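Local coordinates for Lys-gingipain catalytic subunit (Porphyromonas gingivalis, PDB 6I9A), which cleaves proteins and peptides after lysine as a secreted cysteine endopeptidase, the C25-family catalytic part of a larger protein that may act as a virulence factor, at residues A[211-216]-A[246-251]; A[220-225]-A[259-264]; A[381-386]-A[448-453]. All blocks are in the same frame, centred on the assembly; numbering follows the deposited sequence. Where two conformers were deposited one is given.

Contact 1 (A[211-216]-A[246-251]); sequences ANYTAH and GNCCIT. With H8E (benzyl-N-[(2S)-1-[[(3S)-7-amino-1-(benzylamino)-1,2-dioxoheptan-3-yl]amino]-5-(2-methyl-2-phenylhydrazinyl)-1,5-dioxopentan-2-yl]carbamate), chain I.
The ring of Y213 meets C248 at its edge: CE1 lies 4.0 Å from CB of C248, near the ring plane, and SG of C248 sits beside the same edge in a sulfur-aromatic contact, while W222 stacks on the ring. C of H216 lies in plane at the edge of the ring, and OH of Y213 donates to O of the same residue, 2.7 Å away. The amides of N212 and N247, their planes turned 73° apart, are joined by a nearly straight bond from ND2 of N212 to OD1 of N247 (2.9 Å). OD1 of N212 is held by Y313 and by a water that also donates to OD1 of N247; OD1 of N247 thus accepts from both ND2 of N212 and the water. The two segments take in the carboxyl ends of neighbouring parallel strands, 210-214 and 242-247, and the loops after them, in the six-stranded mixed sheet, where C25 peptidases, as members of clan CD, carry the catalytic histidine and cysteine. N of N247 donates to O of Y213 (2.9 Å); beyond it the ladder fades into a weak bond from N of A215 to O of N247 (3.4 Å). The lysine-like amine NAB of the inhibitor donates to OG1 of T214 and to O of N247. SG of the nucleophile C249 is covalently bound to CBN of the inhibitor (2.0 Å), whose OAG accepts from N of C249 (2.8 Å), and NE2 of H216 is hydrogen-bonded to D160.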
loop_
_atom_site.group_PDB
_atom_site.type_symbol
_atom_site.label_atom_id
_atom_site.label_comp_id
_atom_site.label_asym_id
_atom_site.label_seq_id
_atom_site.Cartn_x
_atom_site.Cartn_y
_atom_site.Cartn_z
ATOM N N ALA A 211 -1.598 12.227 2.864
ATOM C CA ALA A 211 -1.675 13.428 2.031
ATOM C C ALA A 211 -2.244 13.020 0.699
ATOM O O ALA A 211 -1.717 12.083 0.068
ATOM C CB ALA A 211 -0.303 14.039 1.863
ATOM N N ASN A 212 -3.318 13.716 0.250
ATOM C CA ASN A 212 -3.920 13.398 -1.062
ATOM C C ASN A 212 -4.113 14.703 -1.818
ATOM O O ASN A 212 -4.731 15.650 -1.309
ATOM C CB ASN A 212 -5.255 12.706 -0.843
ATOM C CG ASN A 212 -6.017 12.203 -2.054
ATOM O OD1 ASN A 212 -7.208 11.934 -1.922
ATOM N ND2 ASN A 212 -5.365 12.022 -3.203
ATOM N N TYR A 213 -3.536 14.749 -3.019
ATOM C CA TYR A 213 -3.605 15.871 -3.941
ATOM C C TYR A 213 -4.355 15.396 -5.181
ATOM O O TYR A 213 -4.008 14.365 -5.771
ATOM C CB TYR A 213 -2.160 16.291 -4.297
ATOM C CG TYR A 213 -2.047 17.279 -5.433
ATOM C CD1 TYR A 213 -1.948 16.837 -6.750
ATOM C CD2 TYR A 213 -1.944 18.642 -5.193
ATOM C CE1 TYR A 213 -1.750 17.722 -7.802
ATOM C CE2 TYR A 213 -1.748 19.546 -6.242
ATOM C CZ TYR A 213 -1.646 19.076 -7.545
ATOM O OH TYR A 213 -1.474 19.986 -8.581
ATOM N N THR A 214 -5.352 16.169 -5.631
ATOM C CA THR A 214 -6.046 15.911 -6.892
ATOM C C THR A 214 -6.069 17.207 -7.696
ATOM O O THR A 214 -6.655 18.227 -7.259
ATOM C CB THR A 214 -7.442 15.337 -6.660
ATOM O OG1 THR A 214 -8.034 15.227 -7.984
ATOM C CG2 THR A 214 -8.376 16.173 -5.776
ATOM N N ALA A 215 -5.381 17.200 -8.832
ATOM C CA ALA A 215 -5.251 18.295 -9.828
ATOM C C ALA A 215 -4.074 17.957 -10.744
ATOM O O ALA A 215 -3.918 16.785 -11.058
ATOM C CB ALA A 215 -5.110 19.690 -9.198
ATOM N N HIS A 216 -3.281 18.929 -11.210
ATOM C CA HIS A 216 -2.251 18.665 -12.240
ATOM C C HIS A 216 -0.979 18.103 -11.666
ATOM O O HIS A 216 -0.486 18.588 -10.630
ATOM C CB HIS A 216 -1.930 19.941 -13.015
ATOM C CG HIS A 216 -3.118 20.654 -13.564
ATOM N ND1 HIS A 216 -3.147 22.032 -13.610
ATOM C CD2 HIS A 216 -4.299 20.194 -14.005
ATOM C CE1 HIS A 216 -4.320 22.367 -14.113
ATOM N NE2 HIS A 216 -5.032 21.309 -14.401
ATOM N N GLY A 246 -1.219 10.842 -5.221
ATOM C CA GLY A 246 -1.315 11.888 -6.241
ATOM C C GLY A 246 -2.301 11.442 -7.316
ATOM O O GLY A 246 -1.986 10.557 -8.127
ATOM N N ASN A 247 -3.538 11.947 -7.227
ATOM C CA ASN A 247 -4.538 11.714 -8.284
ATOM C C ASN A 247 -4.345 12.810 -9.331
ATOM O O ASN A 247 -4.946 13.901 -9.270
ATOM C CB ASN A 247 -5.935 11.708 -7.714
ATOM C CG ASN A 247 -6.187 10.546 -6.771
ATOM O OD1 ASN A 247 -6.464 10.718 -5.581
ATOM N ND2 ASN A 247 -6.074 9.319 -7.304
ATOM N N CYS A 248 -3.380 12.553 -10.225
ATOM C CA CYS A 248 -2.828 13.562 -11.150
ATOM C C CYS A 248 -1.975 12.858 -12.168
ATOM O O CYS A 248 -1.624 11.677 -12.008
ATOM C CB CYS A 248 -2.029 14.640 -10.409
ATOM S SG CYS A 248 -0.651 14.003 -9.421
ATOM N N CYS A 249 -1.548 13.552 -13.200
ATOM C CA CYS A 249 -0.676 12.958 -14.208
ATOM C C CYS A 249 0.705 12.630 -13.685
ATOM O O CYS A 249 1.242 13.363 -12.847
ATOM C CB CYS A 249 -0.509 13.948 -15.375
ATOM S SG CYS A 249 -2.063 14.306 -16.270
ATOM N N ILE A 250 1.256 11.536 -14.207
ATOM C CA ILE A 250 2.651 11.140 -14.433
ATOM C C ILE A 250 3.621 11.230 -13.233
ATOM O O ILE A 250 4.804 10.912 -13.460
ATOM C CB ILE A 250 3.249 11.869 -15.677
ATOM C CG1 ILE A 250 3.319 13.400 -15.506
ATOM C CG2 ILE A 250 2.428 11.479 -16.928
ATOM C CD1 ILE A 250 3.931 14.124 -16.751
ATOM N N THR A 251 3.161 11.500 -12.001
ATOM C CA THR A 251 4.105 11.539 -10.882
ATOM C C THR A 251 4.706 10.188 -10.537
ATOM O O THR A 251 5.718 10.177 -9.809
ATOM C CB THR A 251 3.418 12.078 -9.648
ATOM O OG1 THR A 251 2.374 11.198 -9.210
ATOM C CG2 THR A 251 2.923 13.514 -9.790
HETATM C CAQ H8E I . 1.959 19.363 -16.003
HETATM C CAK H8E I . 2.655 20.412 -15.367
HETATM C CAH H8E I . 1.975 21.570 -14.987
HETATM C CAL H8E I . 0.615 21.724 -15.242
HETATM C CAR H8E I . -0.037 20.683 -15.885
HETATM C CBO H8E I . 0.583 19.492 -16.237
HETATM C CBA H8E I . -0.167 18.518 -16.929
HETATM N NBE H8E I . -0.886 17.598 -16.031
HETATM C CBL H8E I . -2.087 17.042 -16.351
HETATM O OAE H8E I . -2.700 17.371 -17.375
HETATM C CBN H8E I . -2.628 16.006 -15.371
HETATM O OAG H8E I . -2.105 16.077 -14.216
HETATM C CBS H8E I . -4.187 15.935 -15.407
HETATM C CBB H8E I . -4.792 15.305 -14.147
HETATM C CAY H8E I . -6.323 15.347 -14.135
HETATM C CAX H8E I . -6.979 14.509 -13.033
HETATM C CAW H8E I . -6.802 15.130 -11.653
HETATM N NAB H8E I . -7.496 14.277 -10.641
HETATM N NBG H8E I . -4.708 15.259 -16.602
HETATM C C H8E I . -5.517 15.791 -17.519
HETATM O O H8E I . -5.914 16.948 -17.537
HETATM C CA H8E I . -5.769 14.857 -18.695
HETATM N N H8E I . -7.003 15.176 -19.408
HETATM C CBK H8E I . -8.229 14.996 -18.857
HETATM O OAD H8E I . -8.323 14.668 -17.665
HETATM O OBI H8E I . -9.219 15.198 -19.641
HETATM C CBD H8E I . -10.590 15.116 -19.103
HETATM C CBP H8E I . -11.566 15.614 -20.071
HETATM C CAS H8E I . -12.302 14.756 -20.889
HETATM C CAM H8E I . -13.276 15.218 -21.826
HETATM C CAI H8E I . -13.402 16.614 -21.936
HETATM C CAN H8E I . -12.620 17.465 -21.170
HETATM C CAT H8E I . -11.710 16.992 -20.240
HETATM C CB H8E I . -4.590 14.945 -19.678
HETATM C CG H8E I . -4.368 16.373 -20.243
HETATM C CD H8E I . -3.018 16.498 -20.885
HETATM O OE1 H8E I . -2.839 16.126 -22.046
HETATM N NE2 H8E I . -2.082 16.970 -20.042
HETATM N NBT H8E I . -0.720 17.015 -20.379
HETATM C CAA H8E I . 0.112 16.170 -19.480
HETATM C CBQ H8E I . -0.271 18.280 -20.869
HETATM C CAU H8E I . 1.063 18.696 -20.736
HETATM C CAO H8E I . 1.479 19.909 -21.277
HETATM C CAJ H8E I . 0.572 20.723 -21.943
HETATM C CAP H8E I . -0.760 20.347 -22.047
HETATM C CAV H8E I . -1.177 19.119 -21.531
HETATM O O HOH W 1 -7.890 9.629 -3.364
#

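Contact 2 (A[220-225]-A[259-264]); sequences TAWADP and PCFGEV. With CA (calcium ion), chain H.
Just before strand 221-223, CA of T220 lies 4.4 Å from CA of F261, at the start of helix 261-267; no hydrogen bond joins the two segments. F261 has the largest share of the contact, and its CB is directed at segment 220-225; CG stands anti to the backbone N (chi1 -179°), and the ring beyond it lies beside T220 and A221 and against the indole of W222. There the phenyl ring and the five-membered ring of W222 stack face to face, centroids 4.2 Å apart and planes inclined by 28°. The overlap is offset: CZ of F261 lies over the indole face toward its rim, and CD1 of W222 lies likewise over the phenyl face. The nearest pair is CE1 of F261 and NE1 of W222, at 3.4 Å. That indole nitrogen is hydrogen-bonded to OH of Y276, a second restraint on the indole besides the stack. O of T220 lies in the plane of the phenyl ring at its edge, near CD2, and CA of A221 is 3.7 Å from the same CD2. Farther out, CG2 of T220 packs against O of P259. At the start of the helix C260 is the N-cap, and it forms a capping box with E263: N of C260 donates to the anti lone pair of OE1 of E263 (3.0 Å), and N of E263 makes a weak bond to SG of C260. The E263 carboxylate also grips the calcium ion through both oxygens, at 2.6 Å for OE1 and 2.5 Å for OE2. D85, the backbone O of F254 and three waters share this calcium site, in which the capping-box glutamate E263 is also a bidentate ligand.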
loop_
_atom_site.group_PDB
_atom_site.type_symbol
_atom_site.label_atom_id
_atom_site.label_comp_id
_atom_site.label_asym_id
_atom_site.label_seq_id
_atom_site.Cartn_x
_atom_site.Cartn_y
_atom_site.Cartn_z
ATOM N N THR A 220 7.834 15.177 -11.857
ATOM C CA THR A 220 8.616 15.508 -10.662
ATOM C C THR A 220 7.902 16.461 -9.727
ATOM O O THR A 220 8.549 17.056 -8.850
ATOM C CB THR A 220 9.995 16.086 -11.081
ATOM O OG1 THR A 220 9.775 17.248 -11.889
ATOM C CG2 THR A 220 10.844 15.073 -11.807
ATOM N N ALA A 221 6.568 16.606 -9.851
ATOM C CA ALA A 221 5.876 17.545 -8.989
ATOM C C ALA A 221 4.397 17.295 -8.939
ATOM O O ALA A 221 3.760 16.898 -9.924
ATOM C CB ALA A 221 6.089 19.008 -9.465
ATOM N N TRP A 222 3.805 17.680 -7.805
ATOM C CA TRP A 222 2.403 18.087 -7.733
ATOM C C TRP A 222 2.455 19.533 -8.242
ATOM O O TRP A 222 3.191 20.355 -7.687
ATOM C CB TRP A 222 1.837 17.975 -6.316
ATOM C CG TRP A 222 1.697 16.564 -5.854
ATOM C CD1 TRP A 222 1.713 15.427 -6.616
ATOM C CD2 TRP A 222 1.349 16.156 -4.532
ATOM N NE1 TRP A 222 1.430 14.336 -5.832
ATOM C CE2 TRP A 222 1.205 14.756 -4.544
ATOM C CE3 TRP A 222 1.177 16.844 -3.313
ATOM C CZ2 TRP A 222 0.793 14.023 -3.413
ATOM C CZ3 TRP A 222 0.835 16.108 -2.178
ATOM C CH2 TRP A 222 0.656 14.713 -2.233
ATOM N N ALA A 223 1.757 19.864 -9.327
ATOM C CA ALA A 223 2.089 21.087 -10.051
ATOM C C ALA A 223 1.515 22.380 -9.489
ATOM O O ALA A 223 2.163 23.434 -9.656
ATOM C CB ALA A 223 1.694 20.951 -11.512
ATOM N N ASP A 224 0.322 22.354 -8.911
ATOM C CA ASP A 224 -0.268 23.639 -8.449
ATOM C C ASP A 224 -1.403 23.347 -7.469
ATOM O O ASP A 224 -2.484 22.902 -7.888
ATOM C CB ASP A 224 -0.818 24.433 -9.651
ATOM C CG ASP A 224 -1.261 25.825 -9.287
ATOM O OD1 ASP A 224 -1.347 26.127 -8.101
ATOM O OD2 ASP A 224 -1.575 26.618 -10.224
ATOM N N PRO A 225 -1.183 23.547 -6.173
ATOM C CA PRO A 225 0.003 24.177 -5.580
ATOM C C PRO A 225 1.251 23.320 -5.762
ATOM O O PRO A 225 1.203 22.086 -5.671
ATOM C CB PRO A 225 -0.368 24.320 -4.104
ATOM C CG PRO A 225 -1.447 23.273 -3.865
ATOM C CD PRO A 225 -2.217 23.295 -5.164
ATOM N N PRO A 259 14.623 10.527 -11.327
ATOM C CA PRO A 259 13.687 9.856 -10.419
ATOM C C PRO A 259 12.359 10.636 -10.390
ATOM O O PRO A 259 12.318 11.880 -10.301
ATOM C CB PRO A 259 14.400 9.920 -9.050
ATOM C CG PRO A 259 15.884 9.903 -9.472
ATOM C CD PRO A 259 15.890 10.844 -10.638
ATOM N N CYS A 260 11.253 9.908 -10.506
ATOM C CA CYS A 260 9.983 10.598 -10.518
ATOM C C CYS A 260 9.579 11.015 -9.099
ATOM O O CYS A 260 10.171 10.569 -8.112
ATOM C CB CYS A 260 8.909 9.747 -11.193
ATOM S SG CYS A 260 8.429 8.253 -10.253
ATOM N N PHE A 261 8.532 11.838 -8.983
ATOM C CA PHE A 261 8.045 12.303 -7.708
ATOM C C PHE A 261 7.778 11.135 -6.742
ATOM O O PHE A 261 8.156 11.203 -5.561
ATOM C CB PHE A 261 6.756 13.114 -7.978
ATOM C CG PHE A 261 6.126 13.706 -6.758
ATOM C CD1 PHE A 261 5.209 12.976 -5.995
ATOM C CD2 PHE A 261 6.391 15.025 -6.398
ATOM C CE1 PHE A 261 4.586 13.543 -4.887
ATOM C CE2 PHE A 261 5.761 15.598 -5.293
ATOM C CZ PHE A 261 4.834 14.867 -4.564
ATOM N N GLY A 262 7.108 10.070 -7.230
ATOM C CA GLY A 262 6.800 8.952 -6.331
ATOM C C GLY A 262 8.046 8.219 -5.839
ATOM O O GLY A 262 8.056 7.681 -4.722
ATOM N N GLU A 263 9.099 8.172 -6.684
ATOM C CA GLU A 263 10.352 7.562 -6.268
ATOM C C GLU A 263 11.021 8.462 -5.230
ATOM O O GLU A 263 11.527 7.998 -4.218
ATOM C CB GLU A 263 11.267 7.348 -7.483
ATOM C CG GLU A 263 10.813 6.152 -8.315
ATOM C CD GLU A 263 11.606 5.986 -9.600
ATOM O OE1 GLU A 263 11.758 6.961 -10.368
ATOM O OE2 GLU A 263 11.998 4.833 -9.882
ATOM N N VAL A 264 11.079 9.785 -5.502
ATOM C CA VAL A 264 11.766 10.661 -4.529
ATOM C C VAL A 264 11.050 10.650 -3.190
ATOM O O VAL A 264 11.718 10.599 -2.142
ATOM C CB VAL A 264 11.881 12.091 -5.112
ATOM C CG1 VAL A 264 12.452 13.070 -4.081
ATOM C CG2 VAL A 264 12.781 12.080 -6.350
HETATM CA CA CA H . 13.226 5.447 -11.932
HETATM O O HOH W 2 14.395 4.723 -13.937
HETATM O O HOH W 3 12.623 7.451 -13.205
HETATM O O HOH W 4 14.991 6.972 -11.548
#

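Contact 3 (A[381-386]-A[448-453]); sequences ASLPQN and KQIQVG
I450 is the first residue of segment 448-453 to touch the loop 381-386, pointing its CB at it. Its branch CG2 stands anti to the backbone N (chi1, measured to CG1, is -57°) and meets CG of L383 at 4.0 Å; it also lies 4.0 Å from O of A381 and close to CA of S382. CD1, at the other end of I450, comes up to CG and CD1 of L383, so that the two side chains cross at about a right angle, with the leucine lodged against both branches of the isoleucine. The next residue, Q451, turns its CB away from the loop, yet its backbone O is tied to O of A381 by a water that donates to both, at 2.8 Å each. Such alternation is that of a beta strand, and 446-452 is the outermost strand at one side of the antiparallel sheet in the C-terminal Ig-like domain, hydrogen-bonded along one edge to strand 432-439, while the loop between strands 377-378 and 389-394 runs over the face that carries I450 and V452. V452 again points toward the loop and divides its two methyls between two partners. CG2 is 3.9 Å from CB of L383 and 3.7 Å from O of L383, whereas CG1 lies 3.7 Å from NE2 of Q385 and nearly as close to CG of that residue. The extended Q385 chain thus passes obliquely across the valine, and its NE2 makes a weak hydrogen bond to N431. L383 also touches I428, and V452 touches Y434 of strand 432-439.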
loop_
_atom_site.group_PDB
_atom_site.type_symbol
_atom_site.label_atom_id
_atom_site.label_comp_id
_atom_site.label_asym_id
_atom_site.label_seq_id
_atom_site.Cartn_x
_atom_site.Cartn_y
_atom_site.Cartn_z
ATOM N N ALA A 381 1.836 -19.402 28.810
ATOM C CA ALA A 381 3.091 -19.338 29.571
ATOM C C ALA A 381 4.217 -20.088 28.867
ATOM O O ALA A 381 5.381 -19.737 29.029
ATOM C CB ALA A 381 2.879 -19.933 30.958
ATOM N N SER A 382 3.865 -21.111 28.060
ATOM C CA SER A 382 4.890 -21.832 27.346
ATOM C C SER A 382 4.368 -22.300 25.996
ATOM O O SER A 382 3.169 -22.244 25.735
ATOM C CB SER A 382 5.377 -23.017 28.182
ATOM O OG SER A 382 4.403 -24.037 28.154
ATOM N N LEU A 383 5.270 -22.799 25.191
ATOM C CA LEU A 383 4.992 -23.375 23.894
ATOM C C LEU A 383 5.592 -24.777 23.926
ATOM O O LEU A 383 6.770 -24.924 23.568
ATOM C CB LEU A 383 5.577 -22.545 22.744
ATOM C CG LEU A 383 5.004 -21.143 22.520
ATOM C CD1 LEU A 383 5.870 -20.401 21.518
ATOM C CD2 LEU A 383 3.526 -21.175 22.122
ATOM N N PRO A 384 4.812 -25.819 24.307
ATOM C CA PRO A 384 5.377 -27.190 24.326
ATOM C C PRO A 384 5.935 -27.562 22.953
ATOM O O PRO A 384 5.346 -27.241 21.910
ATOM C CB PRO A 384 4.175 -28.062 24.688
ATOM C CG PRO A 384 3.320 -27.184 25.526
ATOM C CD PRO A 384 3.428 -25.817 24.826
ATOM N N GLN A 385 7.053 -28.262 22.929
ATOM C CA GLN A 385 7.680 -28.634 21.667
ATOM C C GLN A 385 6.910 -29.687 20.929
ATOM O O GLN A 385 6.058 -30.350 21.538
ATOM C CB GLN A 385 9.126 -29.135 21.891
ATOM C CG GLN A 385 9.998 -28.022 22.479
ATOM C CD GLN A 385 11.450 -28.358 22.607
ATOM O OE1 GLN A 385 12.045 -28.956 21.731
ATOM N NE2 GLN A 385 12.063 -27.922 23.690
ATOM N N ASN A 386 7.082 -29.737 19.585
ATOM C CA ASN A 386 6.529 -30.774 18.716
ATOM C C ASN A 386 5.014 -30.775 18.688
ATOM O O ASN A 386 4.370 -31.834 18.658
ATOM C CB ASN A 386 7.058 -32.186 19.147
ATOM C CG ASN A 386 8.564 -32.196 19.172
ATOM O OD1 ASN A 386 9.228 -32.025 18.168
ATOM N ND2 ASN A 386 9.123 -32.364 20.352
ATOM N N LYS A 448 6.188 -9.560 21.181
ATOM C CA LYS A 448 6.569 -10.201 22.447
ATOM C C LYS A 448 7.395 -11.445 22.160
ATOM O O LYS A 448 7.662 -11.762 20.987
ATOM C CB LYS A 448 5.296 -10.558 23.252
ATOM C CG LYS A 448 4.490 -9.350 23.711
ATOM C CD LYS A 448 5.241 -8.516 24.805
ATOM C CE LYS A 448 4.509 -7.237 25.128
ATOM N NZ LYS A 448 5.132 -6.554 26.297
ATOM N N GLN A 449 7.846 -12.107 23.226
ATOM C CA GLN A 449 8.610 -13.336 23.082
ATOM C C GLN A 449 8.132 -14.330 24.102
ATOM O O GLN A 449 7.585 -13.972 25.155
ATOM C CB GLN A 449 10.136 -13.095 23.245
ATOM C CG GLN A 449 10.768 -12.287 22.120
ATOM C CD GLN A 449 12.272 -12.217 22.254
ATOM O OE1 GLN A 449 12.818 -11.956 23.334
ATOM N NE2 GLN A 449 12.965 -12.432 21.151
ATOM N N ILE A 450 8.254 -15.619 23.741
ATOM C CA ILE A 450 7.973 -16.725 24.672
ATOM C C ILE A 450 9.203 -17.636 24.707
ATOM O O ILE A 450 9.672 -18.059 23.640
ATOM C CB ILE A 450 6.706 -17.531 24.327
ATOM C CG1 ILE A 450 5.461 -16.614 24.271
ATOM C CG2 ILE A 450 6.518 -18.719 25.323
ATOM C CD1 ILE A 450 4.184 -17.397 23.869
ATOM N N GLN A 451 9.710 -17.926 25.921
ATOM C CA GLN A 451 10.889 -18.769 26.086
ATOM C C GLN A 451 10.529 -20.247 26.104
ATOM O O GLN A 451 9.640 -20.659 26.845
ATOM C CB GLN A 451 11.666 -18.373 27.360
ATOM C CG GLN A 451 12.899 -19.243 27.647
ATOM C CD GLN A 451 13.917 -19.284 26.528
ATOM O OE1 GLN A 451 14.033 -18.369 25.703
ATOM N NE2 GLN A 451 14.697 -20.350 26.484
ATOM N N VAL A 452 11.243 -21.032 25.270
ATOM C CA VAL A 452 11.104 -22.485 25.161
ATOM C C VAL A 452 12.406 -23.113 25.699
ATOM O O VAL A 452 13.490 -22.781 25.213
ATOM C CB VAL A 452 10.801 -22.918 23.702
ATOM C CG1 VAL A 452 10.870 -24.434 23.556
ATOM C CG2 VAL A 452 9.432 -22.404 23.252
ATOM N N GLY A 453 12.278 -23.991 26.688
ATOM C CA GLY A 453 13.425 -24.671 27.296
ATOM C C GLY A 453 14.223 -23.806 28.244
ATOM O O GLY A 453 13.804 -22.699 28.584
HETATM O O HOH W 5 8.138 -19.942 29.044
#

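Overall arrangement
Contacts 1 and 2 are neighbours in the catalytic domain, their centres 9 Å apart, and their segments alternate along the chain. They touch directly, through probable hydrogen bonds between H216 O and A223 N and between T251 O and G262 N. The ends of the parallel strands 210-214 and 242-247, which lead into the active site, are thereby joined to the small three-stranded sheet and to helix 261-267, which supplies one residue of a calcium site. Contact 3 comes later in the chain, in the C-terminal Ig-like domain, about 49 Å from each of the others between centres and on the opposite side of the chain's centre. It belongs to a separate antiparallel sheet, remote from the catalytic site.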